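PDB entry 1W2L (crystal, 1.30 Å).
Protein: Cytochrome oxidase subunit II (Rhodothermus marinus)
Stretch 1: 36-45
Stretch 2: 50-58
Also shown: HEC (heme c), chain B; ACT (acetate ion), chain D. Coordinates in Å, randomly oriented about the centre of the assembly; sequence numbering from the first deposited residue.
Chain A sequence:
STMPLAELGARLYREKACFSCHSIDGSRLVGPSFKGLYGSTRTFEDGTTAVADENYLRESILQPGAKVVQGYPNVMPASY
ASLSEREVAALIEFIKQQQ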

ATOM      1  N   GLY A  36      10.663   0.388  -2.035  1.00 18.42           N
ATOM      2  CA  GLY A  36      11.243  -0.713  -1.315  1.00 19.44           C
ATOM      3  C   GLY A  36      10.254  -1.526  -0.481  1.00 16.31           C
ATOM      4  O   GLY A  36      10.644  -2.446   0.271  1.00 20.67           O
ATOM      5  N   LEU A  37       8.960  -1.206  -0.531  1.00 14.91           N
ATOM      6  CA  LEU A  37       7.995  -1.854   0.312  1.00 12.90           C
ATOM      7  C   LEU A  37       7.843  -3.340   0.002  1.00 12.37           C
ATOM      8  O   LEU A  37       7.930  -4.213   0.861  1.00 13.89           O
ATOM      9  N   TYR A  38       7.583  -3.692  -1.264  1.00 12.85           N
ATOM     10  CA  TYR A  38       7.371  -5.072  -1.638  1.00 12.45           C
ATOM     11  C   TYR A  38       8.620  -5.893  -1.385  1.00 13.25           C
ATOM     12  O   TYR A  38       9.682  -5.563  -1.910  1.00 15.21           O
ATOM     13  N   GLY A  39       8.436  -6.949  -0.612  1.00 13.46           N
ATOM     14  CA  GLY A  39       9.514  -7.831  -0.203  1.00 17.39           C
ATOM     15  C   GLY A  39      10.267  -7.401   1.028  1.00 16.30           C
ATOM     16  O   GLY A  39      11.173  -8.137   1.411  1.00 20.20           O
ATOM     17  N   SER A  40       9.870  -6.310   1.675  1.00 17.13           N
ATOM     18  CA  SER A  40      10.465  -5.863   2.927  1.00 18.99           C
ATOM     19  C   SER A  40       9.801  -6.498   4.126  1.00 18.31           C
ATOM     20  O   SER A  40       8.688  -7.002   4.001  1.00 22.41           O
ATOM     21  N   THR A  41      10.398  -6.531   5.295  1.00 21.50           N
ATOM     22  CA  THR A  41       9.768  -7.000   6.533  1.00 21.39           C
ATOM     23  C   THR A  41       9.062  -5.830   7.228  1.00 19.54           C
ATOM     24  O   THR A  41       9.635  -4.750   7.279  1.00 22.19           O
ATOM     25  N   ARG A  42       7.841  -6.036   7.683  1.00 17.80           N
ATOM     26  CA  ARG A  42       7.041  -5.079   8.410  1.00 16.02           C
ATOM     27  C   ARG A  42       6.876  -5.493   9.873  1.00 17.75           C
ATOM     28  O   ARG A  42       6.659  -6.666  10.149  1.00 20.67           O
ATOM     29  N   THR A  43       6.911  -4.514  10.751  1.00 17.31           N
ATOM     30  CA  THR A  43       6.600  -4.726  12.164  1.00 19.55           C
ATOM     31  C   THR A  43       5.312  -3.993  12.497  1.00 16.63           C
ATOM     32  O   THR A  43       5.211  -2.799  12.150  1.00 18.54           O
ATOM     33  N   PHE A  44       4.381  -4.642  13.151  1.00 18.25           N
ATOM     34  CA  PHE A  44       3.095  -4.041  13.478  1.00 18.12           C
ATOM     35  C   PHE A  44       3.022  -3.526  14.888  1.00 16.92           C
ATOM     36  O   PHE A  44       3.890  -3.750  15.720  1.00 18.42           O
ATOM     37  N   GLU A  45       1.916  -2.819  15.191  1.00 19.90           N
ATOM     38  CA  GLU A  45       1.797  -2.143  16.468  1.00 22.48           C
ATOM     39  C   GLU A  45       1.877  -3.169  17.620  1.00 25.24           C
ATOM     40  O   GLU A  45       2.265  -2.732  18.685  1.00 30.78           O
ATOM     41  N   ALA A  50       5.782  -9.412   9.571  1.00 27.12           N
ATOM     42  CA  ALA A  50       5.414 -10.166   8.395  1.00 27.75           C
ATOM     43  C   ALA A  50       6.164  -9.594   7.208  1.00 21.11           C
ATOM     44  O   ALA A  50       6.492  -8.409   7.181  1.00 21.32           O
ATOM     45  N   VAL A  51       6.325 -10.406   6.189  1.00 20.94           N
ATOM     46  CA  VAL A  51       6.866  -9.882   4.943  1.00 18.35           C
ATOM     47  C   VAL A  51       5.783  -9.283   4.096  1.00 14.17           C
ATOM     48  O   VAL A  51       4.623  -9.711   4.079  1.00 13.93           O
ATOM     49  N   ALA A  52       6.133  -8.188   3.417  1.00 14.37           N
ATOM     50  CA  ALA A  52       5.226  -7.513   2.514  1.00 11.52           C
ATOM     51  C   ALA A  52       5.172  -8.210   1.160  1.00 11.07           C
ATOM     52  O   ALA A  52       5.775  -7.795   0.177  1.00 13.81           O
ATOM     53  N   ASP A  53       4.402  -9.280   1.137  1.00 10.66           N
ATOM     54  CA  ASP A  53       4.102 -10.051  -0.073  1.00 10.55           C
ATOM     55  C   ASP A  53       2.770  -9.563  -0.668  1.00  9.88           C
ATOM     56  O   ASP A  53       2.167  -8.609  -0.207  1.00 10.42           O
ATOM     57  N   GLU A  54       2.379 -10.206  -1.765  1.00 10.77           N
ATOM     58  CA  GLU A  54       1.180  -9.774  -2.465  1.00 11.44           C
ATOM     59  C   GLU A  54      -0.039  -9.784  -1.569  1.00 10.47           C
ATOM     60  O   GLU A  54      -0.859  -8.851  -1.571  1.00 11.78           O
ATOM     61  N   ASN A  55      -0.191 -10.876  -0.779  1.00  9.73           N
ATOM     62  CA  ASN A  55      -1.315 -10.956   0.137  1.00 10.39           C
ATOM     63  C   ASN A  55      -1.310  -9.850   1.170  1.00  9.46           C
ATOM     64  O   ASN A  55      -2.372  -9.308   1.541  1.00 10.96           O
ATOM     65  N   TYR A  56      -0.143  -9.493   1.689  1.00  9.82           N
ATOM     66  CA  TYR A  56      -0.093  -8.393   2.637  1.00  9.73           C
ATOM     67  C   TYR A  56      -0.512  -7.080   2.008  1.00  9.53           C
ATOM     68  O   TYR A  56      -1.214  -6.283   2.632  1.00 10.42           O
ATOM     69  N   LEU A  57      -0.066  -6.816   0.797  1.00  9.87           N
ATOM     70  CA  LEU A  57      -0.456  -5.588   0.120  1.00 10.50           C
ATOM     71  C   LEU A  57      -1.963  -5.571  -0.106  1.00 10.45           C
ATOM     72  O   LEU A  57      -2.626  -4.564   0.102  1.00 11.77           O
ATOM     73  N   ARG A  58      -2.519  -6.695  -0.540  1.00 11.09           N
ATOM     74  CA  ARG A  58      -3.949  -6.821  -0.800  1.00 13.30           C
ATOM     75  C   ARG A  58      -4.719  -6.567   0.487  1.00 13.01           C
ATOM     76  O   ARG A  58      -5.718  -5.812   0.480  1.00 14.15           O
TER

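The two stretches are joined by a short antiparallel ladder. R42 and A50 form a hydrogen-bonded pair, R42 N to A50 O at 2.8 Å and A50 N to R42 O at 2.9 Å. Beyond the T41–V51 pair, A52 N donates to S40 O and G39 N donates to A52 O, both at 2.9 Å. T41 and V51 share one face of the sheet, which is exposed, and their side chains barely meet. R42 and A50 occupy the other face, on the side of the helix that begins at E54.

Apolar packing lies mostly on that helix side. A52, Y56 and L57 point toward the first stretch, and A52 fits tightly, its CB 3.3 Å from L37 O and 3.8 Å from L37 CD1. L37 (t, chi2 p) leaves its backbone sideways, but its end turns inward and brings CD2 to 3.7 Å from L57 CD2. L57 adopts m, with chi2 t, so its other methyl, CD1, can reach Y38 CD1 at 3.8 Å. Y38 (t) also starts sideways and extends along the start of the helix, where its CE1 lies 3.9 Å from D53 CA.

An aromatic pair forms around F44 (m). The edge of its ring meets A50, with CE2 3.7 Å from A50 CB, and also Y56, with CZ 3.6 Å from Y56 CE1. The F44 and Y56 rings are oblique, their planes at 41° and centroids 5.8 Å apart. R42 also touches the Y56 (t) ring obliquely, its CG 3.9 Å from Y56 CE2.

The polar ends of these same side chains converge on a heme c propionate. R42, with its first three chi angles all m, folds back so that NE donates to HEC O2A at 2.9 Å, while NH2 donates to its neighbour's carbonyl, T41 O, at 3.1 Å. Y56 OH donates to the same HEC O2A at 2.6 Å, so one carboxylate oxygen ties together residues from both stretches. L37 CD1 lies against the propionate carboxylate, 3.5 Å from HEC CGA, and L57 CD2 makes an apolar contact with the heme methyl, 3.7 Å from HEC CMA.

Two side-chain bonds are made within a stretch. S40 (p) directs its CB away from the second stretch, and its OG donates to L37 O at 2.6 Å, bracing the type II turn. D53 (p) caps the helix, OD1 accepting from Y56 N at 2.9 Å. Nearby, an acetate ion, probably from the crystallisation liquor, bridges the stretches: its O accepts from Y38 OH at 2.7 Å and from E54 N at 2.9 Å.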

ATOM      1  CB  LEU A  37       6.633  -1.150   0.203  1.00 12.46           C
ATOM      2  CG  LEU A  37       5.448  -1.863   0.808  1.00 13.18           C
ATOM      3  CD1 LEU A  37       5.684  -2.197   2.283  1.00 14.90           C
ATOM      4  CD2 LEU A  37       4.174  -1.043   0.641  1.00 12.83           C
ATOM      5  CB  TYR A  38       6.960  -5.172  -3.103  1.00 14.52           C
ATOM      6  CG  TYR A  38       6.693  -6.581  -3.550  1.00 12.85           C
ATOM      7  CD1 TYR A  38       5.597  -7.309  -3.086  1.00 14.15           C
ATOM      8  CD2 TYR A  38       7.512  -7.259  -4.448  1.00 12.75           C
ATOM      9  CE1 TYR A  38       5.336  -8.600  -3.480  1.00 13.08           C
ATOM     10  CE2 TYR A  38       7.261  -8.535  -4.871  1.00 13.15           C
ATOM     11  CZ  TYR A  38       6.185  -9.224  -4.396  1.00 12.13           C
ATOM     12  OH  TYR A  38       5.962 -10.492  -4.832  1.00 14.76           O
ATOM     13  CB  SER A  40      10.403  -4.340   3.018  1.00 18.86           C
ATOM     14  OG  SER A  40       9.087  -3.866   3.212  1.00 19.33           O
ATOM     15  CB  THR A  41      10.823  -7.645   7.456  1.00 29.20           C
ATOM     16  OG1 THR A  41      11.251  -8.846   6.803  1.00 33.18           O
ATOM     17  CG2 THR A  41      10.253  -8.062   8.785  1.00 28.04           C
ATOM     18  CB  ARG A  42       5.662  -4.896   7.777  1.00 16.17           C
ATOM     19  CG  ARG A  42       5.612  -4.825   6.284  1.00 14.27           C
ATOM     20  CD  ARG A  42       6.559  -3.870   5.630  1.00 13.62           C
ATOM     21  NE  ARG A  42       6.356  -2.486   5.973  1.00 14.20           N
ATOM     22  CZ  ARG A  42       7.176  -1.606   6.477  1.00 15.46           C
ATOM     23  NH1 ARG A  42       6.734  -0.365   6.677  1.00 16.70           N
ATOM     24  NH2 ARG A  42       8.439  -1.917   6.795  1.00 19.75           N
ATOM     25  CB  THR A  43       7.733  -4.228  13.076  1.00 20.22           C
ATOM     26  OG1 THR A  43       8.885  -4.979  12.697  1.00 26.27           O
ATOM     27  CG2 THR A  43       7.400  -4.514  14.541  1.00 22.14           C
ATOM     28  CB  PHE A  44       2.000  -5.089  13.198  1.00 20.96           C
ATOM     29  CG  PHE A  44       2.092  -5.599  11.783  1.00 19.20           C
ATOM     30  CD1 PHE A  44       1.902  -4.741  10.738  1.00 19.02           C
ATOM     31  CD2 PHE A  44       2.395  -6.908  11.532  1.00 22.75           C
ATOM     32  CE1 PHE A  44       2.034  -5.180   9.446  1.00 18.51           C
ATOM     33  CE2 PHE A  44       2.513  -7.389  10.232  1.00 26.16           C
ATOM     34  CZ  PHE A  44       2.328  -6.495   9.191  1.00 23.48           C
ATOM     35  CB  GLU A  45       0.537  -1.322  16.608  1.00 29.10           C
ATOM     36  CG  GLU A  45      -0.213  -0.740  15.471  1.00 40.34           C
ATOM     37  CD  GLU A  45      -1.604  -0.275  15.897  1.00 44.41           C
ATOM     38  OE1 GLU A  45      -1.744   0.944  16.132  1.00 48.25           O
ATOM     39  OE2 GLU A  45      -2.506  -1.157  16.006  1.00 42.64           O
ATOM     40  CB  ALA A  50       3.931 -10.073   8.065  1.00 31.27           C
ATOM     41  CB  VAL A  51       7.621 -10.987   4.207  1.00 22.88           C
ATOM     42  CG1 VAL A  51       6.822 -11.958   3.390  1.00 23.99           C
ATOM     43  CG2 VAL A  51       8.777 -10.364   3.424  1.00 45.79           C
ATOM     44  CB  ALA A  52       5.582  -6.026   2.377  1.00 13.09           C
ATOM     45  CB  ASP A  53       4.124 -11.535   0.238  1.00 10.55           C
ATOM     46  CG  ASP A  53       3.127 -11.979   1.274  1.00 11.40           C
ATOM     47  OD1 ASP A  53       2.202 -11.237   1.623  1.00 11.74           O
ATOM     48  OD2 ASP A  53       3.261 -13.142   1.750  1.00 16.28           O
ATOM     49  CB  GLU A  54       0.924 -10.666  -3.668  1.00 16.32           C
ATOM     50  CG  GLU A  54       0.124 -10.152  -4.797  1.00 27.70           C
ATOM     51  CD  GLU A  54       0.730 -10.187  -6.196  1.00 26.96           C
ATOM     52  OE1 GLU A  54       1.979 -10.216  -6.420  1.00 29.19           O
ATOM     53  OE2 GLU A  54       0.001 -10.138  -7.186  1.00 36.62           O
ATOM     54  CB  ASN A  55      -1.373 -12.308   0.830  1.00 11.28           C
ATOM     55  CG  ASN A  55      -1.970 -13.371  -0.069  1.00 13.95           C
ATOM     56  OD1 ASN A  55      -2.656 -13.048  -1.000  1.00 26.72           O
ATOM     57  ND2 ASN A  55      -1.680 -14.591   0.197  1.00 18.80           N
ATOM     58  CB  TYR A  56       1.323  -8.282   3.245  1.00 10.49           C
ATOM     59  CG  TYR A  56       1.493  -6.988   4.007  1.00  9.94           C
ATOM     60  CD1 TYR A  56       0.904  -6.862   5.256  1.00 11.64           C
ATOM     61  CD2 TYR A  56       2.145  -5.905   3.500  1.00  9.97           C
ATOM     62  CE1 TYR A  56       1.009  -5.691   5.979  1.00 12.02           C
ATOM     63  CE2 TYR A  56       2.257  -4.725   4.217  1.00  9.83           C
ATOM     64  CZ  TYR A  56       1.684  -4.617   5.462  1.00 10.29           C
ATOM     65  OH  TYR A  56       1.766  -3.469   6.193  1.00 11.15           O
ATOM     66  CB  LEU A  57       0.327  -5.417  -1.173  1.00 11.23           C
ATOM     67  CG  LEU A  57       1.840  -5.283  -1.025  1.00 12.27           C
ATOM     68  CD1 LEU A  57       2.502  -5.163  -2.401  1.00 14.91           C
ATOM     69  CD2 LEU A  57       2.192  -4.099  -0.154  1.00 13.75           C
ATOM     70  CB  ARG A  58      -4.289  -8.184  -1.472  1.00 16.25           C
ATOM     71  CG  ARG A  58      -5.722  -8.493  -1.781  1.00 16.08           C
ATOM     72  CD  ARG A  58      -5.799  -9.974  -2.277  1.00 21.15           C
ATOM     73  NE  ARG A  58      -7.250 -10.162  -2.434  1.00 21.91           N
ATOM     74  CZ  ARG A  58      -8.001  -9.802  -3.425  1.00 23.56           C
ATOM     75  NH1 ARG A  58      -7.393  -9.193  -4.459  1.00 28.13           N
ATOM     76  NH2 ARG A  58      -9.327 -10.050  -3.410  1.00 37.48           N
TER
HETATM   77 FE   HEC B1100      -2.095   3.542   2.860  1.00  7.18          FE
HETATM   78  CHA HEC B1100      -0.342   1.648   5.097  1.00  8.36           C
HETATM   79  CHB HEC B1100      -1.611   1.157   0.474  1.00  7.75           C
HETATM   80  CHC HEC B1100      -3.917   5.393   0.678  1.00  7.91           C
HETATM   81  CHD HEC B1100      -2.247   6.081   5.145  1.00  7.88           C
HETATM   82  NA  HEC B1100      -1.173   1.741   2.815  1.00  7.68           N
HETATM   83  C1A HEC B1100      -0.526   1.118   3.864  1.00  7.71           C
HETATM   84  C2A HEC B1100       0.107  -0.063   3.335  1.00  8.00           C
HETATM   85  C3A HEC B1100      -0.289  -0.227   2.066  1.00  8.17           C
HETATM   86  C4A HEC B1100      -1.104   0.922   1.702  1.00  7.15           C
HETATM   87  CMA HEC B1100       0.131  -1.302   1.064  1.00  9.86           C
HETATM   88  CAA HEC B1100       1.122  -0.892   4.132  1.00  9.74           C
HETATM   89  CBA HEC B1100       2.450  -0.151   3.997  1.00 10.88           C
HETATM   90  CGA HEC B1100       3.689  -0.754   4.742  1.00 11.50           C
HETATM   91  O1A HEC B1100       4.626   0.005   4.782  1.00 13.30           O
HETATM   92  O2A HEC B1100       3.572  -1.894   5.265  1.00 11.68           O
HETATM   93  NB  HEC B1100      -2.647   3.317   0.933  1.00  7.73           N
HETATM   94  C1B HEC B1100      -2.314   2.306   0.152  1.00  7.88           C
HETATM   95  C2B HEC B1100      -2.860   2.500  -1.211  1.00  7.87           C
HETATM   96  C3B HEC B1100      -3.572   3.670  -1.119  1.00  7.79           C
HETATM   97  C4B HEC B1100      -3.417   4.208   0.193  1.00  7.70           C
HETATM   98  CMB HEC B1100      -2.625   1.622  -2.370  1.00  9.64           C
HETATM   99  CAB HEC B1100      -4.388   4.352  -2.192  1.00  9.71           C
HETATM  100  CBB HEC B1100      -5.451   3.375  -2.750  1.00 10.75           C
HETATM  101  NC  HEC B1100      -2.959   5.334   2.900  1.00  8.06           N
HETATM  102  C1C HEC B1100      -3.665   5.927   1.855  1.00  7.27           C
HETATM  103  C2C HEC B1100      -4.079   7.276   2.315  1.00  7.98           C
HETATM  104  C3C HEC B1100      -3.617   7.450   3.549  1.00  8.40           C
HETATM  105  C4C HEC B1100      -2.932   6.253   3.945  1.00  7.91           C
HETATM  106  CMC HEC B1100      -4.865   8.230   1.415  1.00  8.80           C
HETATM  107  CAC HEC B1100      -3.610   8.730   4.394  1.00 10.13           C
HETATM  108  CBC HEC B1100      -4.941   9.354   4.739  1.00 11.60           C
HETATM  109  ND  HEC B1100      -1.459   3.781   4.760  1.00  8.78           N
HETATM  110  C1D HEC B1100      -1.587   4.913   5.508  1.00  8.11           C
HETATM  111  C2D HEC B1100      -0.920   4.755   6.780  1.00  7.97           C
HETATM  112  C3D HEC B1100      -0.428   3.517   6.745  1.00  7.79           C
HETATM  113  C4D HEC B1100      -0.745   2.889   5.516  1.00  7.82           C
HETATM  114  CMD HEC B1100      -0.833   5.793   7.816  1.00  9.75           C
HETATM  115  CAD HEC B1100       0.409   2.820   7.888  1.00 10.08           C
HETATM  116  CBD HEC B1100      -0.492   2.245   8.979  1.00 10.62           C
HETATM  117  CGD HEC B1100      -1.115   0.964   8.540  1.00 10.76           C
HETATM  118  O1D HEC B1100      -2.360   0.892   8.329  1.00 12.80           O
HETATM  119  O2D HEC B1100      -0.358  -0.034   8.341  1.00 11.71           O
HETATM  120  C   ACT D1102       4.347 -12.997  -2.982  1.00 14.75           C
HETATM  121  O   ACT D1102       4.281 -11.760  -3.214  1.00 15.01           O
HETATM  122  OXT ACT D1102       3.631 -13.759  -2.353  1.00 16.45           O
HETATM  123  CH3 ACT D1102       5.576 -13.684  -3.653  1.00 18.88           C